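PDB 1O12: N-acetylglucosamine-6-phosphate deacetylase from Thermotoga maritima, which probably removes the acetyl group from N-acetylglucosamine 6-phosphate, using a bound divalent metal cation, in carbohydrate metabolism. Local coordinates for residues A138-E141 with K142-R145; A191-E194 with E195-F199; K251-Y254 with K255-A259. One frame throughout, in Å; residues are numbered along the deposited sequence.

Contact 1. Residues A138-E141 with K142-R145; sequences AHSE and KHIR
A type I beta turn, Ser140 to His143, in the loop that follows strand 121-127, on the metal-site side of this amidohydrolase barrel, brings Ser140 against Lys142 and His143. The backbone closes it: His143 N donates to Ser140 O over 3.1 Å, and the next bond, Ile144 N to Glu141 O, is weak. With OG of Ser140 anti to the backbone N (chi1 -159°), the hydroxyl faces Lys142, whose chain runs extended to CE and then bends at chi4 (-70°), folding the ammonium back so that NZ donates to Ser140 OG over 3.0 Å. Lys142 CG also lies over the centre of one face of the His143 ring, 4.2 Å above its plane. Ile144 CD1 is 4.2 Å from His139 CB, while the His139 imidazole leads away from the turn: its NE2 is hydrogen-bonded to Glu127, a ligand of the iron, and its ND1 to the backbone of Ser96, which places His139, just ahead of the turn, in the second shell of the iron. Ile144 CG1 packs on the turn's own carbonyl, 3.4 Å from Ser140 O.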
loop_
_atom_site.group_PDB
_atom_site.type_symbol
_atom_site.label_atom_id
_atom_site.label_comp_id
_atom_site.label_asym_id
_atom_site.label_seq_id
_atom_site.Cartn_x
_atom_site.Cartn_y
_atom_site.Cartn_z
ATOM N N ALA A 138 -15.200 5.064 19.988
ATOM C CA ALA A 138 -15.105 4.443 21.305
ATOM C C ALA A 138 -14.535 5.350 22.393
ATOM O O ALA A 138 -14.524 4.976 23.564
ATOM C CB ALA A 138 -14.294 3.155 21.222
ATOM N N HIS A 139 -14.046 6.529 22.032
ATOM C CA HIS A 139 -13.536 7.435 23.058
ATOM C C HIS A 139 -14.688 8.369 23.443
ATOM O O HIS A 139 -15.503 8.743 22.592
ATOM C CB HIS A 139 -12.334 8.250 22.540
ATOM C CG HIS A 139 -11.014 7.545 22.663
ATOM N ND1 HIS A 139 -10.254 7.576 23.811
ATOM C CD2 HIS A 139 -10.328 6.775 21.783
ATOM C CE1 HIS A 139 -9.158 6.859 23.633
ATOM N NE2 HIS A 139 -9.179 6.363 22.411
ATOM N N SER A 140 -14.779 8.718 24.722
ATOM C CA SER A 140 -15.834 9.623 25.174
ATOM C C SER A 140 -15.569 11.027 24.623
ATOM O O SER A 140 -14.563 11.674 24.961
ATOM C CB SER A 140 -15.883 9.660 26.696
ATOM O OG SER A 140 -17.150 10.107 27.109
ATOM N N GLU A 141 -16.470 11.499 23.772
ATOM C CA GLU A 141 -16.295 12.808 23.147
ATOM C C GLU A 141 -16.140 13.929 24.157
ATOM O O GLU A 141 -15.421 14.912 23.903
ATOM C CB GLU A 141 -17.462 13.118 22.200
ATOM C CG GLU A 141 -17.225 14.330 21.295
ATOM C CD GLU A 141 -18.176 14.370 20.102
ATOM O OE1 GLU A 141 -18.455 13.297 19.520
ATOM O OE2 GLU A 141 -18.633 15.472 19.730
ATOM N N LYS A 142 -16.788 13.782 25.309
ATOM C CA LYS A 142 -16.710 14.827 26.321
ATOM C C LYS A 142 -15.304 15.095 26.872
ATOM O O LYS A 142 -14.985 16.230 27.188
ATOM C CB LYS A 142 -17.696 14.549 27.475
ATOM C CG LYS A 142 -17.592 13.184 28.143
ATOM C CD LYS A 142 -18.494 13.116 29.386
ATOM C CE LYS A 142 -18.511 11.713 30.018
ATOM N NZ LYS A 142 -19.224 10.682 29.169
ATOM N N HIS A 143 -14.462 14.070 26.967
ATOM C CA HIS A 143 -13.101 14.242 27.497
ATOM C C HIS A 143 -12.065 14.699 26.458
ATOM O O HIS A 143 -11.040 15.263 26.815
ATOM C CB HIS A 143 -12.626 12.946 28.169
ATOM C CG HIS A 143 -13.457 12.533 29.350
ATOM N ND1 HIS A 143 -13.626 13.334 30.463
ATOM C CD2 HIS A 143 -14.104 11.372 29.624
ATOM C CE1 HIS A 143 -14.331 12.681 31.372
ATOM N NE2 HIS A 143 -14.635 11.487 30.888
ATOM N N ILE A 144 -12.349 14.457 25.178
ATOM C CA ILE A 144 -11.459 14.832 24.086
ATOM C C ILE A 144 -11.271 16.350 24.074
ATOM O O ILE A 144 -12.238 17.097 24.073
ATOM C CB ILE A 144 -12.023 14.381 22.701
ATOM C CG1 ILE A 144 -12.321 12.874 22.716
ATOM C CG2 ILE A 144 -11.008 14.717 21.588
ATOM C CD1 ILE A 144 -12.628 12.285 21.349
ATOM N N ARG A 145 -10.026 16.803 24.037
ATOM C CA ARG A 145 -9.766 18.228 24.056
ATOM C C ARG A 145 -8.343 18.435 23.573
ATOM O O ARG A 145 -7.565 17.474 23.478
ATOM C CB ARG A 145 -9.879 18.728 25.494
ATOM C CG ARG A 145 -8.935 17.956 26.419
ATOM C CD ARG A 145 -9.109 18.323 27.872
ATOM N NE ARG A 145 -8.199 17.599 28.767
ATOM C CZ ARG A 145 -8.390 16.360 29.219
ATOM N NH1 ARG A 145 -9.471 15.671 28.864
ATOM N NH2 ARG A 145 -7.501 15.811 30.042
#

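Contact 2. Residues A191-E194 with E195-F199; sequences ATFE and EFMKF
The side chains of Thr192 and Glu195 cross obliquely at the first turn of helix 193-200, each bonding to the other's backbone N. Thr192 OG1 stands between its backbone N and carbonyl carbon (chi1 59°) and accepts from Glu195 N over 3.3 Å. Glu195 OE1 receives Thr192 N at 2.9 Å, nearly straight and on the anti lone pair; a weak bond from Thr192 OG1 reaches the same OE1. Were Glu195 replaced by an alanine, Thr192 N would probably lose its acceptor, leaving the cap only the bond from the backbone N to OG1. From the same first turn, Phe193 lies alongside Met197, a selenomethionine one turn further on, both pointing the same way. Met197 CG sits over one face of the ring, 3.8 Å from its centroid and offset toward the rim, a CH-pi contact, while SE approaches obliquely, 3.8 Å from Phe193 CZ, as a Met-aromatic contact. Phe193 also packs on helix 223-230 and on Glu248 of the second subunit. The backbone bond Met197 N to Phe193 O, 3.0 Å, spans the same turn. Reciprocal bonds between Thr192 at the N-cap and Glu195 make this a capping box, opening the helix soon after the iron ligand His188.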
loop_
_atom_site.group_PDB
_atom_site.type_symbol
_atom_site.label_atom_id
_atom_site.label_comp_id
_atom_site.label_asym_id
_atom_site.label_seq_id
_atom_site.Cartn_x
_atom_site.Cartn_y
_atom_site.Cartn_z
ATOM N N ALA A 191 -5.733 14.064 10.020
ATOM C CA ALA A 191 -4.615 14.789 9.455
ATOM C C ALA A 191 -4.205 14.320 8.051
ATOM O O ALA A 191 -4.269 13.129 7.700
ATOM C CB ALA A 191 -3.419 14.701 10.396
ATOM N N THR A 192 -3.751 15.281 7.264
ATOM C CA THR A 192 -3.311 15.025 5.916
ATOM C C THR A 192 -1.890 14.503 5.990
ATOM O O THR A 192 -1.305 14.413 7.056
ATOM C CB THR A 192 -3.296 16.329 5.105
ATOM O OG1 THR A 192 -2.421 17.264 5.749
ATOM C CG2 THR A 192 -4.699 16.936 5.032
ATOM N N PHE A 193 -1.339 14.170 4.834
ATOM C CA PHE A 193 0.022 13.692 4.739
ATOM C C PHE A 193 1.010 14.748 5.216
ATOM O O PHE A 193 1.980 14.422 5.914
ATOM C CB PHE A 193 0.339 13.336 3.297
ATOM C CG PHE A 193 1.770 12.960 3.069
ATOM C CD1 PHE A 193 2.230 11.694 3.409
ATOM C CD2 PHE A 193 2.655 13.870 2.507
ATOM C CE1 PHE A 193 3.538 11.339 3.197
ATOM C CE2 PHE A 193 3.985 13.521 2.288
ATOM C CZ PHE A 193 4.424 12.248 2.635
ATOM N N GLU A 194 0.772 16.010 4.859
ATOM C CA GLU A 194 1.697 17.075 5.260
ATOM C C GLU A 194 1.633 17.404 6.747
ATOM O O GLU A 194 2.647 17.792 7.336
ATOM C CB GLU A 194 1.461 18.366 4.442
ATOM C CG GLU A 194 1.785 18.258 2.925
ATOM C CD GLU A 194 3.253 17.879 2.615
ATOM O OE1 GLU A 194 3.519 17.482 1.449
ATOM O OE2 GLU A 194 4.136 17.981 3.515
ATOM N N GLU A 195 0.449 17.267 7.344
ATOM C CA GLU A 195 0.313 17.561 8.760
ATOM C C GLU A 195 1.007 16.493 9.581
ATOM O O GLU A 195 1.617 16.776 10.609
ATOM C CB GLU A 195 -1.150 17.679 9.153
ATOM C CG GLU A 195 -1.803 18.905 8.571
ATOM C CD GLU A 195 -3.302 18.928 8.798
ATOM O OE1 GLU A 195 -3.980 17.903 8.531
ATOM O OE2 GLU A 195 -3.799 19.991 9.236
ATOM N N PHE A 196 0.930 15.258 9.113
ATOM C CA PHE A 196 1.616 14.183 9.792
ATOM C C PHE A 196 3.113 14.426 9.620
ATOM O O PHE A 196 3.879 14.277 10.570
ATOM C CB PHE A 196 1.247 12.835 9.181
ATOM C CG PHE A 196 2.136 11.727 9.614
ATOM C CD1 PHE A 196 1.901 11.062 10.801
ATOM C CD2 PHE A 196 3.244 11.391 8.864
ATOM C CE1 PHE A 196 2.771 10.068 11.237
ATOM C CE2 PHE A 196 4.120 10.407 9.289
ATOM C CZ PHE A 196 3.889 9.743 10.470
HETATM N N MSE A 197 3.523 14.802 8.407
HETATM C CA MSE A 197 4.938 15.060 8.103
HETATM C C MSE A 197 5.602 16.117 8.997
HETATM O O MSE A 197 6.824 16.071 9.242
HETATM C CB MSE A 197 5.102 15.480 6.643
HETATM C CG MSE A 197 4.959 14.344 5.663
HETATM SE SE MSE A 197 6.410 12.994 5.802
HETATM C CE MSE A 197 7.831 13.984 4.888
ATOM N N LYS A 198 4.807 17.077 9.457
ATOM C CA LYS A 198 5.335 18.103 10.329
ATOM C C LYS A 198 5.866 17.377 11.555
ATOM O O LYS A 198 6.897 17.755 12.121
ATOM C CB LYS A 198 4.225 19.066 10.746
ATOM C CG LYS A 198 4.487 20.536 10.428
ATOM C CD LYS A 198 3.181 21.245 9.994
ATOM C CE LYS A 198 2.675 20.765 8.610
ATOM N NZ LYS A 198 1.302 21.270 8.242
ATOM N N PHE A 199 5.167 16.319 11.957
ATOM C CA PHE A 199 5.592 15.559 13.116
ATOM C C PHE A 199 6.625 14.505 12.803
ATOM O O PHE A 199 7.441 14.176 13.646
ATOM C CB PHE A 199 4.399 14.921 13.814
ATOM C CG PHE A 199 3.589 15.889 14.601
ATOM C CD1 PHE A 199 2.632 16.674 13.981
ATOM C CD2 PHE A 199 3.806 16.043 15.960
ATOM C CE1 PHE A 199 1.900 17.606 14.717
ATOM C CE2 PHE A 199 3.084 16.967 16.689
ATOM C CZ PHE A 199 2.128 17.750 16.065
#

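Contact 3. Residues K251-Y254 with K255-A259; sequences KLVY and KVKKA
Packing between successive turns of one helix, Leu252 on Val256 and Val253 on Lys257, carries this local contact at the C-terminal end of helix 247-257, the helix between strands 235-239 and 262-265. Leu252 and Val256 lie side by side and point the same way, Leu252 CD1 coming within 3.9 Å of Val256 CG2. This apolar edge faces the second subunit, where Val256 meets Val256 of the other copy and Leu252 meets its Leu217. Val253 instead packs on Leu236 and Leu238 of strand 235-239, and its CG1 is crossed by the bent chain of Lys257, with CG 3.8 Å away. Two successive bends, at chi2 (-64°) and chi3 (-53°), carry Lys257 NZ to the carbonyls of Val234 and Gly228. Lys255 runs extended to CE, then bends at its last torsion, and NZ forms a salt bridge with Asp232 of the second subunit. Tyr254 turns its ring edge to the backbone beyond the helix, CE1 lying 3.9 Å from Ala259 N, and its hydroxyl is hydrogen-bonded to Glu324. The backbone bonds continue to the end: Lys257 N donates to Val253 O and Lys258 N to Tyr254 O, each over 2.7 Å. Lys258 then leaves helical geometry with positive phi (65°), and its side chain folds back over the last turn, NZ donating to Lys255 O at 2.7 Å in the carbonyl plane, on a lone pair. The arrangement is that of a helix terminus in a beta-alpha-beta unit of the amidohydrolase barrel, one flank on the strands and another at the dimer interface.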
loop_
_atom_site.group_PDB
_atom_site.type_symbol
_atom_site.label_atom_id
_atom_site.label_comp_id
_atom_site.label_asym_id
_atom_site.label_seq_id
_atom_site.Cartn_x
_atom_site.Cartn_y
_atom_site.Cartn_z
ATOM N N LYS A 251 -2.204 -9.146 5.376
ATOM C CA LYS A 251 -1.279 -9.651 4.370
ATOM C C LYS A 251 -0.699 -8.509 3.546
ATOM O O LYS A 251 0.472 -8.538 3.190
ATOM C CB LYS A 251 -1.969 -10.640 3.453
ATOM C CG LYS A 251 -1.078 -11.790 3.022
ATOM C CD LYS A 251 -1.909 -12.939 2.404
ATOM C CE LYS A 251 -2.968 -13.464 3.396
ATOM N NZ LYS A 251 -3.841 -14.560 2.847
ATOM N N LEU A 252 -1.523 -7.509 3.254
ATOM C CA LEU A 252 -1.092 -6.337 2.495
ATOM C C LEU A 252 -0.121 -5.472 3.317
ATOM O O LEU A 252 0.963 -5.116 2.845
ATOM C CB LEU A 252 -2.305 -5.499 2.070
ATOM C CG LEU A 252 -2.014 -4.184 1.329
ATOM C CD1 LEU A 252 -1.004 -4.430 0.168
ATOM C CD2 LEU A 252 -3.336 -3.581 0.823
ATOM N N VAL A 253 -0.488 -5.138 4.543
ATOM C CA VAL A 253 0.410 -4.327 5.360
ATOM C C VAL A 253 1.749 -5.057 5.520
ATOM O O VAL A 253 2.832 -4.449 5.443
ATOM C CB VAL A 253 -0.177 -4.029 6.739
ATOM C CG1 VAL A 253 0.850 -3.288 7.568
ATOM C CG2 VAL A 253 -1.435 -3.211 6.593
ATOM N N TYR A 254 1.685 -6.367 5.716
ATOM C CA TYR A 254 2.919 -7.129 5.867
ATOM C C TYR A 254 3.767 -7.000 4.595
ATOM O O TYR A 254 4.969 -6.709 4.661
ATOM C CB TYR A 254 2.603 -8.583 6.158
ATOM C CG TYR A 254 3.795 -9.486 6.040
ATOM C CD1 TYR A 254 4.941 -9.274 6.814
ATOM C CD2 TYR A 254 3.772 -10.583 5.167
ATOM C CE1 TYR A 254 6.031 -10.130 6.730
ATOM C CE2 TYR A 254 4.850 -11.444 5.075
ATOM C CZ TYR A 254 5.976 -11.221 5.857
ATOM O OH TYR A 254 7.022 -12.117 5.790
ATOM N N LYS A 255 3.128 -7.178 3.444
ATOM C CA LYS A 255 3.798 -7.056 2.158
ATOM C C LYS A 255 4.528 -5.704 1.984
ATOM O O LYS A 255 5.672 -5.660 1.523
ATOM C CB LYS A 255 2.780 -7.232 1.056
ATOM C CG LYS A 255 3.357 -7.121 -0.327
ATOM C CD LYS A 255 2.238 -7.165 -1.349
ATOM C CE LYS A 255 2.787 -7.145 -2.758
ATOM N NZ LYS A 255 3.520 -8.402 -2.992
ATOM N N VAL A 256 3.869 -4.616 2.370
ATOM C CA VAL A 256 4.433 -3.275 2.248
ATOM C C VAL A 256 5.434 -2.885 3.329
ATOM O O VAL A 256 6.491 -2.342 3.034
ATOM C CB VAL A 256 3.321 -2.214 2.283
ATOM C CG1 VAL A 256 3.914 -0.834 2.087
ATOM C CG2 VAL A 256 2.263 -2.534 1.232
ATOM N N LYS A 257 5.084 -3.154 4.580
ATOM C CA LYS A 257 5.921 -2.797 5.717
ATOM C C LYS A 257 6.986 -3.798 6.150
ATOM O O LYS A 257 7.969 -3.406 6.782
ATOM C CB LYS A 257 5.029 -2.508 6.920
ATOM C CG LYS A 257 4.001 -1.425 6.688
ATOM C CD LYS A 257 4.659 -0.095 6.441
ATOM C CE LYS A 257 5.622 0.235 7.529
ATOM N NZ LYS A 257 6.148 1.614 7.349
ATOM N N LYS A 258 6.779 -5.082 5.827
ATOM C CA LYS A 258 7.676 -6.192 6.206
ATOM C C LYS A 258 7.634 -6.286 7.703
ATOM O O LYS A 258 7.033 -5.439 8.334
ATOM C CB LYS A 258 9.128 -5.963 5.752
ATOM C CG LYS A 258 9.287 -5.754 4.260
ATOM C CD LYS A 258 8.605 -6.840 3.418
ATOM C CE LYS A 258 8.617 -6.423 1.909
ATOM N NZ LYS A 258 7.739 -7.239 0.969
ATOM N N ALA A 259 8.271 -7.310 8.270
ATOM C CA ALA A 259 8.294 -7.517 9.726
ATOM C C ALA A 259 8.849 -6.321 10.494
ATOM O O ALA A 259 8.355 -5.976 11.559
ATOM C CB ALA A 259 9.099 -8.748 10.052
#

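From the N terminus, the three contacts come in series; none nests in or crosses another, and each joins adjoining pieces of chain. Contact 1 closes a turn in the loop between strand 121-127, which ends at the iron ligand Glu127, and helix 149-152. Contact 2 follows strand 183-186 and His188, starts helix 193-200 and sets it against helix 223-230. Contact 3 ends helix 247-257 before strand 262-265 and lies against strand 235-239. The centre of contact 2 is about 22 Å from those of contacts 1 and 3. Contacts 2 and 3 both reach the second subunit, whereas contact 1 stays within its own chain beside the metal site.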